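Local coordinates for protein aminoglycoside N(3)-acetyltransferase (Enterobacter cloacae, PDB 6NP3) that probably confers resistance to 2-deoxystreptamine antibiotics such as gentamicin by transferring the acetyl group of acetyl-CoA to their 3-amino nitrogen, at residues A[1-6]-A[33-38]; A[128-133]-A[147-152]; A[172-177]-A[260-265]. All coordinates share one frame; numbering follows the deposited sequence.

Contact 1 of 3, residues A[1-6]-A[33-38]; sequences TPWSKS and GPLADG
W3 and L35 are paired backbone to backbone in a single beta bridge that joins the N-terminal tail to the loop after helix 29-32. W3 N donates to P34 O at 3.0 Å, nearly straight (166°), and A36 N returns the bond to W3 O at 2.8 Å. P2 CA makes a bent CA-H...O contact with P34 O, the same oxygen that W3 CD1 approaches to 3.2 Å. W3 CG stands anti to its own carbonyl carbon (chi1 -62°), 3.8 Å from P34 O; CD1 comes closer. L35 sets off from the backbone away from the tail, yet its CD2 branch comes back to W3 CB at 3.8 Å. P2 CB and P34 CB lie 4.1 Å apart, and A36 CB sits 3.4 Å from W3 O. Beyond the pair, W3 and L35 both pack on L8 of helix 5-15, and L35 also reaches T41 and L42 of helix 39-50. The side chain of L35 is about 4 Å from that of L29, which binds acetyl-CoA in another structure of this protein. The directional bonds of the contact are thus all main-chain, and the side chains add apolar contacts at a surface site.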
ATOM      1  N   THR A   1     -20.956 -16.090 -15.297  1.00 50.88           N
ATOM      2  CA  THR A   1     -21.087 -14.794 -15.957  1.00 50.23           C
ATOM      3  C   THR A   1     -20.244 -13.732 -15.255  1.00 45.45           C
ATOM      4  O   THR A   1     -20.185 -13.704 -14.028  1.00 46.76           O
ATOM      5  CB  THR A   1     -22.561 -14.352 -16.004  1.00 53.75           C
ATOM      6  OG1 THR A   1     -22.676 -13.132 -16.744  1.00 56.63           O
ATOM      7  CG2 THR A   1     -23.118 -14.151 -14.601  1.00 55.54           C
ATOM      8  N   PRO A   2     -19.588 -12.863 -16.027  1.00 39.43           N
ATOM      9  CA  PRO A   2     -18.697 -11.874 -15.404  1.00 34.48           C
ATOM     10  C   PRO A   2     -19.475 -10.914 -14.519  1.00 30.70           C
ATOM     11  O   PRO A   2     -20.630 -10.575 -14.786  1.00 31.03           O
ATOM     12  CB  PRO A   2     -18.070 -11.139 -16.595  1.00 35.11           C
ATOM     13  CG  PRO A   2     -18.342 -12.002 -17.798  1.00 37.28           C
ATOM     14  CD  PRO A   2     -19.650 -12.695 -17.490  1.00 38.72           C
ATOM     15  N   TRP A   3     -18.812 -10.463 -13.461  1.00 27.12           N
ATOM     16  CA  TRP A   3     -19.431  -9.547 -12.522  1.00 26.24           C
ATOM     17  C   TRP A   3     -19.587  -8.167 -13.141  1.00 24.49           C
ATOM     18  O   TRP A   3     -18.673  -7.654 -13.797  1.00 24.36           O
ATOM     19  CB  TRP A   3     -18.557  -9.422 -11.282  1.00 25.78           C
ATOM     20  CG  TRP A   3     -18.379 -10.708 -10.556  1.00 25.80           C
ATOM     21  CD1 TRP A   3     -17.296 -11.533 -10.602  1.00 26.59           C
ATOM     22  CD2 TRP A   3     -19.309 -11.314  -9.655  1.00 25.71           C
ATOM     23  NE1 TRP A   3     -17.500 -12.624  -9.800  1.00 26.71           N
ATOM     24  CE2 TRP A   3     -18.724 -12.512  -9.199  1.00 26.54           C
ATOM     25  CE3 TRP A   3     -20.580 -10.962  -9.190  1.00 26.99           C
ATOM     26  CZ2 TRP A   3     -19.359 -13.352  -8.299  1.00 26.90           C
ATOM     27  CZ3 TRP A   3     -21.211 -11.803  -8.298  1.00 27.81           C
ATOM     28  CH2 TRP A   3     -20.602 -12.988  -7.866  1.00 27.12           C
ATOM     29  N   SER A   4     -20.753  -7.574 -12.927  1.00 24.47           N
ATOM     30  CA  SER A   4     -21.026  -6.215 -13.354  1.00 23.74           C
ATOM     31  C   SER A   4     -20.617  -5.229 -12.266  1.00 21.36           C
ATOM     32  O   SER A   4     -20.522  -5.570 -11.082  1.00 20.30           O
ATOM     33  CB  SER A   4     -22.512  -6.033 -13.627  1.00 24.82           C
ATOM     34  OG  SER A   4     -23.228  -6.121 -12.419  1.00 25.39           O
ATOM     35  N   LYS A   5     -20.402  -3.978 -12.674  0.61 20.83           N
ATOM     36  CA  LYS A   5     -20.114  -2.932 -11.698  0.61 20.28           C
ATOM     37  C   LYS A   5     -21.204  -2.867 -10.635  0.61 19.68           C
ATOM     38  O   LYS A   5     -20.919  -2.823  -9.432  0.61 18.96           O
ATOM     39  CB  LYS A   5     -19.959  -1.578 -12.394  0.61 21.83           C
ATOM     40  CG  LYS A   5     -19.780  -0.430 -11.410  0.61 23.26           C
ATOM     41  CD  LYS A   5     -19.414   0.881 -12.096  0.61 24.48           C
ATOM     42  CE  LYS A   5     -20.533   1.389 -12.975  0.61 25.11           C
ATOM     43  NZ  LYS A   5     -20.284   2.777 -13.450  0.61 26.42           N
ATOM     44  N   SER A   6     -22.468  -2.856 -11.062  0.61 20.32           N
ATOM     45  CA  SER A   6     -23.563  -2.756 -10.103  0.61 20.41           C
ATOM     46  C   SER A   6     -23.498  -3.856  -9.052  0.61 20.37           C
ATOM     47  O   SER A   6     -23.733  -3.605  -7.865  0.61 19.59           O
ATOM     48  CB  SER A   6     -24.908  -2.812 -10.834  0.61 21.24           C
ATOM     49  OG  SER A   6     -25.994  -2.964  -9.931  0.61 22.40           O
ATOM     50  N   GLY A  33     -12.372 -13.064 -10.019  1.00 22.82           N
ATOM     51  CA  GLY A  33     -12.969 -13.710 -11.166  1.00 23.60           C
ATOM     52  C   GLY A  33     -13.306 -12.740 -12.277  1.00 24.79           C
ATOM     53  O   GLY A  33     -13.093 -11.528 -12.172  1.00 23.67           O
ATOM     54  N   PRO A  34     -13.863 -13.268 -13.364  1.00 26.13           N
ATOM     55  CA  PRO A  34     -14.120 -12.433 -14.543  1.00 25.52           C
ATOM     56  C   PRO A  34     -14.981 -11.224 -14.226  1.00 24.96           C
ATOM     57  O   PRO A  34     -15.973 -11.308 -13.496  1.00 25.34           O
ATOM     58  CB  PRO A  34     -14.837 -13.387 -15.506  1.00 28.64           C
ATOM     59  CG  PRO A  34     -14.393 -14.748 -15.097  1.00 28.32           C
ATOM     60  CD  PRO A  34     -14.158 -14.693 -13.605  1.00 28.15           C
ATOM     61  N   LEU A  35     -14.591 -10.101 -14.809  1.00 24.88           N
ATOM     62  CA  LEU A  35     -15.280  -8.833 -14.648  1.00 24.75           C
ATOM     63  C   LEU A  35     -15.778  -8.349 -16.004  1.00 24.80           C
ATOM     64  O   LEU A  35     -15.123  -8.546 -17.033  1.00 25.68           O
ATOM     65  CB  LEU A  35     -14.325  -7.801 -14.052  1.00 24.30           C
ATOM     66  CG  LEU A  35     -13.816  -8.140 -12.655  1.00 24.42           C
ATOM     67  CD1 LEU A  35     -12.713  -7.169 -12.249  1.00 25.80           C
ATOM     68  CD2 LEU A  35     -14.956  -8.129 -11.652  1.00 25.46           C
ATOM     69  N   ALA A  36     -16.933  -7.689 -15.983  1.00 26.10           N
ATOM     70  CA  ALA A  36     -17.595  -7.278 -17.216  1.00 27.57           C
ATOM     71  C   ALA A  36     -16.634  -6.586 -18.175  1.00 29.05           C
ATOM     72  O   ALA A  36     -16.615  -6.882 -19.376  1.00 29.40           O
ATOM     73  CB  ALA A  36     -18.773  -6.361 -16.886  1.00 28.88           C
ATOM     74  N   ASP A  37     -15.833  -5.651 -17.668  1.00 29.99           N
ATOM     75  CA  ASP A  37     -14.897  -4.891 -18.493  1.00 32.34           C
ATOM     76  C   ASP A  37     -13.488  -4.954 -17.930  1.00 30.09           C
ATOM     77  O   ASP A  37     -12.711  -3.995 -18.007  1.00 30.17           O
ATOM     78  CB  ASP A  37     -15.353  -3.449 -18.642  1.00 37.76           C
ATOM     79  CG  ASP A  37     -16.618  -3.335 -19.435  1.00 44.75           C
ATOM     80  OD1 ASP A  37     -16.621  -3.795 -20.590  1.00 46.57           O
ATOM     81  OD2 ASP A  37     -17.615  -2.826 -18.891  1.00 45.18           O
ATOM     82  N   GLY A  38     -13.138  -6.103 -17.380  1.00 27.32           N
ATOM     83  CA  GLY A  38     -11.832  -6.294 -16.813  1.00 24.48           C
ATOM     84  C   GLY A  38     -11.656  -5.554 -15.505  1.00 22.81           C
ATOM     85  O   GLY A  38     -12.626  -5.117 -14.881  1.00 22.15           O
TER

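Contact 2 of 3, residues A[128-133]-A[147-152]; sequences AAWLVA and IARFLA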
ATOM      1  N   ALA A 128      -7.145  13.712  -2.162  1.00 13.25           N
ATOM      2  CA  ALA A 128      -6.016  13.007  -2.752  1.00 13.48           C
ATOM      3  C   ALA A 128      -4.720  13.793  -2.631  1.00 13.36           C
ATOM      4  O   ALA A 128      -3.657  13.217  -2.355  1.00 13.84           O
ATOM      5  CB  ALA A 128      -6.288  12.731  -4.225  1.00 14.32           C
ATOM      6  N   ALA A 129      -4.750  15.102  -2.864  1.00 13.90           N
ATOM      7  CA  ALA A 129      -3.497  15.842  -2.770  1.00 14.15           C
ATOM      8  C   ALA A 129      -2.956  15.824  -1.344  1.00 13.34           C
ATOM      9  O   ALA A 129      -1.739  15.710  -1.129  1.00 14.60           O
ATOM     10  CB  ALA A 129      -3.683  17.274  -3.270  1.00 16.83           C
ATOM     11  N   TRP A 130      -3.832  15.994  -0.362  1.00 12.75           N
ATOM     12  CA  TRP A 130      -3.412  15.951   1.033  1.00 12.81           C
ATOM     13  C   TRP A 130      -2.877  14.576   1.405  1.00 11.98           C
ATOM     14  O   TRP A 130      -1.915  14.470   2.170  1.00 12.73           O
ATOM     15  CB  TRP A 130      -4.612  16.322   1.903  1.00 12.72           C
ATOM     16  CG  TRP A 130      -4.387  16.205   3.365  1.00 12.60           C
ATOM     17  CD1 TRP A 130      -3.816  17.134   4.172  1.00 14.31           C
ATOM     18  CD2 TRP A 130      -4.729  15.106   4.207  1.00 12.48           C
ATOM     19  NE1 TRP A 130      -3.741  16.670   5.454  1.00 15.82           N
ATOM     20  CE2 TRP A 130      -4.303  15.427   5.502  1.00 13.67           C
ATOM     21  CE3 TRP A 130      -5.324  13.869   3.987  1.00 13.18           C
ATOM     22  CZ2 TRP A 130      -4.500  14.580   6.572  1.00 15.08           C
ATOM     23  CZ3 TRP A 130      -5.531  13.039   5.070  1.00 14.12           C
ATOM     24  CH2 TRP A 130      -5.133  13.401   6.336  1.00 15.01           C
ATOM     25  N   LEU A 131      -3.458  13.514   0.848  1.00 11.71           N
ATOM     26  CA  LEU A 131      -2.957  12.174   1.128  1.00 12.23           C
ATOM     27  C   LEU A 131      -1.555  11.962   0.573  1.00 12.00           C
ATOM     28  O   LEU A 131      -0.713  11.372   1.249  1.00 12.20           O
ATOM     29  CB  LEU A 131      -3.879  11.100   0.556  1.00 12.03           C
ATOM     30  CG  LEU A 131      -5.167  10.914   1.344  1.00 12.56           C
ATOM     31  CD1 LEU A 131      -6.185  10.168   0.493  1.00 14.30           C
ATOM     32  CD2 LEU A 131      -4.923  10.180   2.633  1.00 13.21           C
ATOM     33  N   VAL A 132      -1.287  12.381  -0.664  1.00 12.95           N
ATOM     34  CA  VAL A 132      -0.080  11.889  -1.313  1.00 13.16           C
ATOM     35  C   VAL A 132       1.181  12.690  -1.038  1.00 12.79           C
ATOM     36  O   VAL A 132       2.275  12.211  -1.367  1.00 13.74           O
ATOM     37  CB  VAL A 132      -0.200  11.725  -2.839  1.00 14.47           C
ATOM     38  CG1 VAL A 132      -1.305  10.738  -3.207  1.00 16.05           C
ATOM     39  CG2 VAL A 132      -0.408  13.067  -3.549  1.00 16.23           C
ATOM     40  N   ALA A 133       1.088  13.882  -0.447  1.00 13.25           N
ATOM     41  CA  ALA A 133       2.281  14.707  -0.218  1.00 14.79           C
ATOM     42  C   ALA A 133       2.231  15.274   1.189  1.00 14.04           C
ATOM     43  O   ALA A 133       1.156  15.696   1.641  1.00 15.75           O
ATOM     44  CB  ALA A 133       2.335  15.864  -1.226  1.00 16.26           C
ATOM     45  N   ILE A 147       0.585   6.809   4.416  1.00 11.46           N
ATOM     46  CA  ILE A 147      -0.038   5.882   5.351  1.00 11.91           C
ATOM     47  C   ILE A 147      -0.352   6.576   6.662  1.00 11.08           C
ATOM     48  O   ILE A 147      -1.412   6.349   7.256  1.00 11.26           O
ATOM     49  CB  ILE A 147       0.884   4.683   5.601  1.00 13.53           C
ATOM     50  CG1 ILE A 147       1.142   3.879   4.347  1.00 17.96           C
ATOM     51  CG2 ILE A 147       0.394   3.793   6.750  1.00 12.93           C
ATOM     52  CD1 ILE A 147      -0.031   3.232   3.823  1.00 17.76           C
ATOM     53  N   ALA A 148       0.579   7.377   7.175  1.00 11.23           N
ATOM     54  CA  ALA A 148       0.288   8.102   8.404  1.00 11.89           C
ATOM     55  C   ALA A 148      -0.987   8.928   8.275  1.00 11.38           C
ATOM     56  O   ALA A 148      -1.807   8.962   9.195  1.00 12.10           O
ATOM     57  CB  ALA A 148       1.470   8.981   8.793  1.00 12.88           C
ATOM     58  N   ARG A 149      -1.144   9.647   7.176  1.00 11.41           N
ATOM     59  CA  ARG A 149      -2.329  10.479   7.004  1.00 11.18           C
ATOM     60  C   ARG A 149      -3.592   9.638   6.825  1.00 10.97           C
ATOM     61  O   ARG A 149      -4.645   9.971   7.377  1.00 11.67           O
ATOM     62  CB  ARG A 149      -2.077  11.473   5.869  1.00 11.36           C
ATOM     63  CG  ARG A 149      -1.092  12.545   6.302  1.00 12.26           C
ATOM     64  CD  ARG A 149      -0.845  13.628   5.240  1.00 12.67           C
ATOM     65  NE  ARG A 149      -0.228  13.092   4.037  1.00 12.35           N
ATOM     66  CZ  ARG A 149       1.080  12.845   3.907  1.00 12.28           C
ATOM     67  NH1 ARG A 149       1.949  13.094   4.884  1.00 13.89           N
ATOM     68  NH2 ARG A 149       1.519  12.325   2.782  1.00 12.90           N
ATOM     69  N   PHE A 150      -3.504   8.525   6.087  1.00 10.65           N
ATOM     70  CA  PHE A 150      -4.618   7.582   5.957  1.00 10.30           C
ATOM     71  C   PHE A 150      -5.106   7.115   7.320  1.00 10.58           C
ATOM     72  O   PHE A 150      -6.309   7.023   7.560  1.00 11.28           O
ATOM     73  CB  PHE A 150      -4.094   6.414   5.104  1.00 11.05           C
ATOM     74  CG  PHE A 150      -4.957   5.189   5.054  1.00 10.37           C
ATOM     75  CD1 PHE A 150      -6.087   5.158   4.285  1.00 10.88           C
ATOM     76  CD2 PHE A 150      -4.578   4.042   5.708  1.00 11.80           C
ATOM     77  CE1 PHE A 150      -6.850   4.044   4.215  1.00 11.86           C
ATOM     78  CE2 PHE A 150      -5.368   2.906   5.616  1.00 11.89           C
ATOM     79  CZ  PHE A 150      -6.488   2.926   4.866  1.00 12.01           C
ATOM     80  N   LEU A 151      -4.166   6.811   8.222  1.00 11.07           N
ATOM     81  CA  LEU A 151      -4.511   6.332   9.545  1.00 11.54           C
ATOM     82  C   LEU A 151      -5.150   7.425  10.374  1.00 12.80           C
ATOM     83  O   LEU A 151      -5.906   7.118  11.295  1.00 15.59           O
ATOM     84  CB  LEU A 151      -3.275   5.852  10.291  1.00 12.87           C
ATOM     85  CG  LEU A 151      -2.650   4.584   9.727  1.00 12.95           C
ATOM     86  CD1 LEU A 151      -1.278   4.315  10.321  1.00 14.77           C
ATOM     87  CD2 LEU A 151      -3.553   3.379   9.862  1.00 15.59           C
ATOM     88  N   ALA A 152      -4.900   8.689  10.058  1.00 11.88           N
ATOM     89  CA  ALA A 152      -5.558   9.810  10.717  1.00 12.92           C
ATOM     90  C   ALA A 152      -6.885  10.191  10.060  1.00 12.85           C
ATOM     91  O   ALA A 152      -7.578  11.089  10.563  1.00 16.08           O
ATOM     92  CB  ALA A 152      -4.602  11.019  10.747  1.00 14.56           C
TER
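L131 O accepts two N-H groups of R149: a sound bond from NH2 at 2.9 Å (156°) and a weak one from NE at 3.3 Å. NH2 stands above the plane of the L131 carbonyl, whereas the oxygen lies close to the guanidinium plane. NE is shared, since it also makes a weak, bent bond to W130 O at 2.9 Å. R149 folds to get there: a bend at chi3 (-64°) turns NE off the line of the chain. One face of the guanidinium has A133 O above it, 3.5 Å from the plane and toward the rim. The aliphatic part of the same arginine crosses W130. R149 CB lies over the six-membered ring, 4.0 Å from its centroid, a CH-pi contact, and CG and CD continue across that face. The indole and guanidinium planes are 79° apart, so the two do not stack. L131 CD2 also comes to 4.1 Å of F150 N. R149 NH2 bonds P134 O as well, so NE and NH2 serve carbonyls at the C-terminal end of helix 128-132 and just past it, while NH1 bonds R144 O ahead of the arginine's own helix. The positive charge would probably be favourable near the carbonyl end of this short helix, while the methylenes of R149 lie over part of one indole face.

Contact 3 of 3, residues A[172-177]-A[260-265]; sequences YAEAVA and EWLEAR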
ATOM      1  N   TYR A 172       3.534   0.860   9.145  1.00 10.73           N
ATOM      2  CA  TYR A 172       3.592   1.995  10.065  1.00 11.05           C
ATOM      3  C   TYR A 172       3.855   1.513  11.486  1.00 11.08           C
ATOM      4  O   TYR A 172       4.639   2.119  12.226  1.00 11.29           O
ATOM      5  CB  TYR A 172       2.286   2.794   9.974  1.00 11.22           C
ATOM      6  CG  TYR A 172       2.268   3.998  10.879  1.00 11.05           C
ATOM      7  CD1 TYR A 172       2.014   3.870  12.226  1.00 11.97           C
ATOM      8  CD2 TYR A 172       2.545   5.260  10.405  1.00 11.69           C
ATOM      9  CE1 TYR A 172       2.049   4.957  13.084  1.00 12.90           C
ATOM     10  CE2 TYR A 172       2.548   6.349  11.252  1.00 12.95           C
ATOM     11  CZ  TYR A 172       2.304   6.193  12.594  1.00 13.69           C
ATOM     12  OH  TYR A 172       2.349   7.297  13.431  1.00 16.66           O
ATOM     13  N   ALA A 173       3.178   0.442  11.892  1.00 11.59           N
ATOM     14  CA  ALA A 173       3.410  -0.089  13.228  1.00 11.91           C
ATOM     15  C   ALA A 173       4.868  -0.470  13.418  1.00 12.09           C
ATOM     16  O   ALA A 173       5.448  -0.263  14.489  1.00 12.77           O
ATOM     17  CB  ALA A 173       2.526  -1.297  13.477  1.00 12.45           C
ATOM     18  N   GLU A 174       5.464  -1.076  12.403  1.00 11.97           N
ATOM     19  CA  GLU A 174       6.861  -1.464  12.484  1.00 12.54           C
ATOM     20  C   GLU A 174       7.751  -0.242  12.645  1.00 12.04           C
ATOM     21  O   GLU A 174       8.718  -0.266  13.413  1.00 13.11           O
ATOM     22  CB  GLU A 174       7.237  -2.259  11.229  1.00 12.27           C
ATOM     23  CG  GLU A 174       6.549  -3.592  11.077  1.00 12.50           C
ATOM     24  CD  GLU A 174       6.980  -4.380   9.900  1.00 13.77           C
ATOM     25  OE1 GLU A 174       6.873  -5.610   9.987  1.00 17.79           O
ATOM     26  OE2 GLU A 174       7.363  -3.806   8.872  1.00 14.48           O
ATOM     27  N   ALA A 175       7.446   0.830  11.909  1.00 12.10           N
ATOM     28  CA  ALA A 175       8.250   2.039  11.951  1.00 11.63           C
ATOM     29  C   ALA A 175       8.243   2.659  13.330  1.00 12.03           C
ATOM     30  O   ALA A 175       9.297   3.088  13.808  1.00 12.33           O
ATOM     31  CB  ALA A 175       7.717   3.034  10.942  1.00 12.28           C
ATOM     32  N   VAL A 176       7.099   2.648  14.015  1.00 11.95           N
ATOM     33  CA  VAL A 176       7.014   3.344  15.291  1.00 12.50           C
ATOM     34  C   VAL A 176       7.220   2.438  16.499  1.00 12.64           C
ATOM     35  O   VAL A 176       7.337   2.945  17.631  1.00 13.94           O
ATOM     36  CB  VAL A 176       5.719   4.163  15.460  1.00 12.69           C
ATOM     37  CG1 VAL A 176       5.556   5.164  14.310  1.00 13.98           C
ATOM     38  CG2 VAL A 176       4.487   3.273  15.595  1.00 12.86           C
ATOM     39  N   ALA A 177       7.289   1.135  16.307  1.00 12.95           N
ATOM     40  CA  ALA A 177       7.376   0.231  17.444  1.00 13.31           C
ATOM     41  C   ALA A 177       8.651   0.472  18.247  1.00 13.32           C
ATOM     42  O   ALA A 177       9.751   0.543  17.700  1.00 13.77           O
ATOM     43  CB  ALA A 177       7.332  -1.210  16.955  1.00 14.68           C
ATOM     44  N   GLU A 260       1.157  -2.650  19.688  1.00 14.12           N
ATOM     45  CA  GLU A 260       1.098  -3.389  20.946  1.00 15.98           C
ATOM     46  C   GLU A 260       1.677  -4.792  20.788  1.00 15.16           C
ATOM     47  O   GLU A 260       2.376  -5.287  21.685  1.00 16.09           O
ATOM     48  CB  GLU A 260      -0.345  -3.444  21.449  1.00 17.62           C
ATOM     49  CG  GLU A 260      -0.914  -2.103  21.805  1.00 25.95           C
ATOM     50  CD  GLU A 260      -2.391  -2.140  22.163  1.00 35.50           C
ATOM     51  OE1 GLU A 260      -2.936  -3.232  22.419  1.00 36.70           O
ATOM     52  OE2 GLU A 260      -3.013  -1.058  22.190  1.00 37.77           O
ATOM     53  N   TRP A 261       1.394  -5.452  19.672  1.00 15.17           N
ATOM     54  CA  TRP A 261       1.824  -6.827  19.448  1.00 15.13           C
ATOM     55  C   TRP A 261       3.341  -6.902  19.418  1.00 14.82           C
ATOM     56  O   TRP A 261       3.951  -7.756  20.080  1.00 16.00           O
ATOM     57  CB  TRP A 261       1.225  -7.305  18.123  1.00 15.46           C
ATOM     58  CG  TRP A 261       1.359  -8.734  17.759  1.00 15.69           C
ATOM     59  CD1 TRP A 261       0.396  -9.692  17.899  1.00 16.68           C
ATOM     60  CD2 TRP A 261       2.472  -9.373  17.124  1.00 16.17           C
ATOM     61  NE1 TRP A 261       0.843 -10.891  17.411  1.00 17.52           N
ATOM     62  CE2 TRP A 261       2.119 -10.726  16.937  1.00 17.67           C
ATOM     63  CE3 TRP A 261       3.743  -8.943  16.714  1.00 16.36           C
ATOM     64  CZ2 TRP A 261       2.975 -11.641  16.340  1.00 18.38           C
ATOM     65  CZ3 TRP A 261       4.590  -9.855  16.122  1.00 17.79           C
ATOM     66  CH2 TRP A 261       4.204 -11.190  15.949  1.00 18.75           C
ATOM     67  N   LEU A 262       3.973  -6.009  18.654  1.00 14.15           N
ATOM     68  CA  LEU A 262       5.424  -5.957  18.581  1.00 14.63           C
ATOM     69  C   LEU A 262       6.034  -5.601  19.929  1.00 14.79           C
ATOM     70  O   LEU A 262       7.015  -6.224  20.357  1.00 15.54           O
ATOM     71  CB  LEU A 262       5.863  -4.944  17.525  1.00 14.15           C
ATOM     72  CG  LEU A 262       5.595  -5.385  16.089  1.00 14.34           C
ATOM     73  CD1 LEU A 262       5.682  -4.189  15.159  1.00 15.39           C
ATOM     74  CD2 LEU A 262       6.530  -6.508  15.642  1.00 15.49           C
ATOM     75  N   GLU A 263       5.489  -4.600  20.617  1.00 14.94           N
ATOM     76  CA  GLU A 263       6.095  -4.143  21.873  1.00 15.32           C
ATOM     77  C   GLU A 263       5.920  -5.146  23.009  1.00 17.34           C
ATOM     78  O   GLU A 263       6.762  -5.208  23.916  1.00 19.03           O
ATOM     79  CB  GLU A 263       5.536  -2.775  22.261  1.00 15.34           C
ATOM     80  CG  GLU A 263       6.058  -1.708  21.298  1.00 14.97           C
ATOM     81  CD  GLU A 263       5.519  -0.293  21.455  1.00 15.16           C
ATOM     82  OE1 GLU A 263       4.677  -0.028  22.329  1.00 15.76           O
ATOM     83  OE2 GLU A 263       5.934   0.580  20.648  1.00 14.65           O
ATOM     84  N   ALA A 264       4.880  -5.981  22.933  1.00 16.79           N
ATOM     85  CA  ALA A 264       4.706  -7.043  23.915  1.00 18.69           C
ATOM     86  C   ALA A 264       5.713  -8.165  23.711  1.00 20.09           C
ATOM     87  O   ALA A 264       6.048  -8.880  24.666  1.00 22.79           O
ATOM     88  CB  ALA A 264       3.281  -7.607  23.852  1.00 19.54           C
ATOM     89  N   ARG A 265       6.223  -8.336  22.494  1.00 20.21           N
ATOM     90  CA  ARG A 265       7.063  -9.484  22.174  1.00 21.97           C
ATOM     91  C   ARG A 265       8.546  -9.176  22.143  1.00 23.00           C
ATOM     92  O   ARG A 265       9.354 -10.111  22.214  1.00 24.28           O
ATOM     93  CB  ARG A 265       6.682 -10.082  20.817  1.00 23.36           C
ATOM     94  CG  ARG A 265       5.413 -10.840  20.878  1.00 23.85           C
ATOM     95  CD  ARG A 265       4.811 -11.137  19.534  1.00 25.46           C
ATOM     96  NE  ARG A 265       3.615 -11.958  19.724  1.00 26.67           N
ATOM     97  CZ  ARG A 265       2.484 -11.533  20.282  1.00 27.79           C
ATOM     98  NH1 ARG A 265       1.463 -12.365  20.418  1.00 29.45           N
ATOM     99  NH2 ARG A 265       2.360 -10.282  20.704  1.00 26.28           N
TER
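L262 CD1 fills the close part of this contact, 3.9 Å from A177 CB and 4.0 Å from both A173 O and E174 CA. L262 CB adds a second approach to the A177 methyl at 4.1 Å, and E174 CG lies 4.2 Å from L262 CD1, so one leucine branch is bordered by residues spanning the last turn of helix 170-176 and its exit. These residues are buried, and no hydrogen bond crosses between the segments. The looser, more solvent-accessible side belongs to E263 and V176. The E263 chain, extended beyond CG, carries OE2 to 3.5 Å from A177 CA; this oxygen accepts a hydrogen bond from R178 N, just past the helix end. V176 makes little contact there, its carbonyl O being 4.1 Å from E263 OE2. The buried carboxylate of E174 turns the other way, to H171, where OE2 bonds ND1; H171 belongs to the gentamicin pocket. The two short helical segments approach to 9.7 Å at a crossing angle of -40°. Helix 170-176 thus lies against the C-terminal turns of helix 251-265, with A173 and V176 also touching I259; helix 222-233 adjoins E174 and W261, and helix 146-151 meets Y172.

How the contacts relate
From the N terminus, contact 1 comes first, closing a loop of 26 residues that holds the rest of helix 5-15, strand 22-27 and helix 29-32. Contact 2 then closes a short 13-residue connection between helices 128-132 and 146-151, and contact 3 a long one of 82 residues that includes the two-stranded antiparallel sheet, bringing helix 251-265 back to helix 170-176. The three follow in series, with no nesting or crossing. Contact 1 stands apart, its centre 39 Å from that of contact 3 and on the opposite side of the chain's centre. Contacts 2 and 3 adjoin through Y172, which packs on I147, A148 and L151, making the helices of both one continuous cluster.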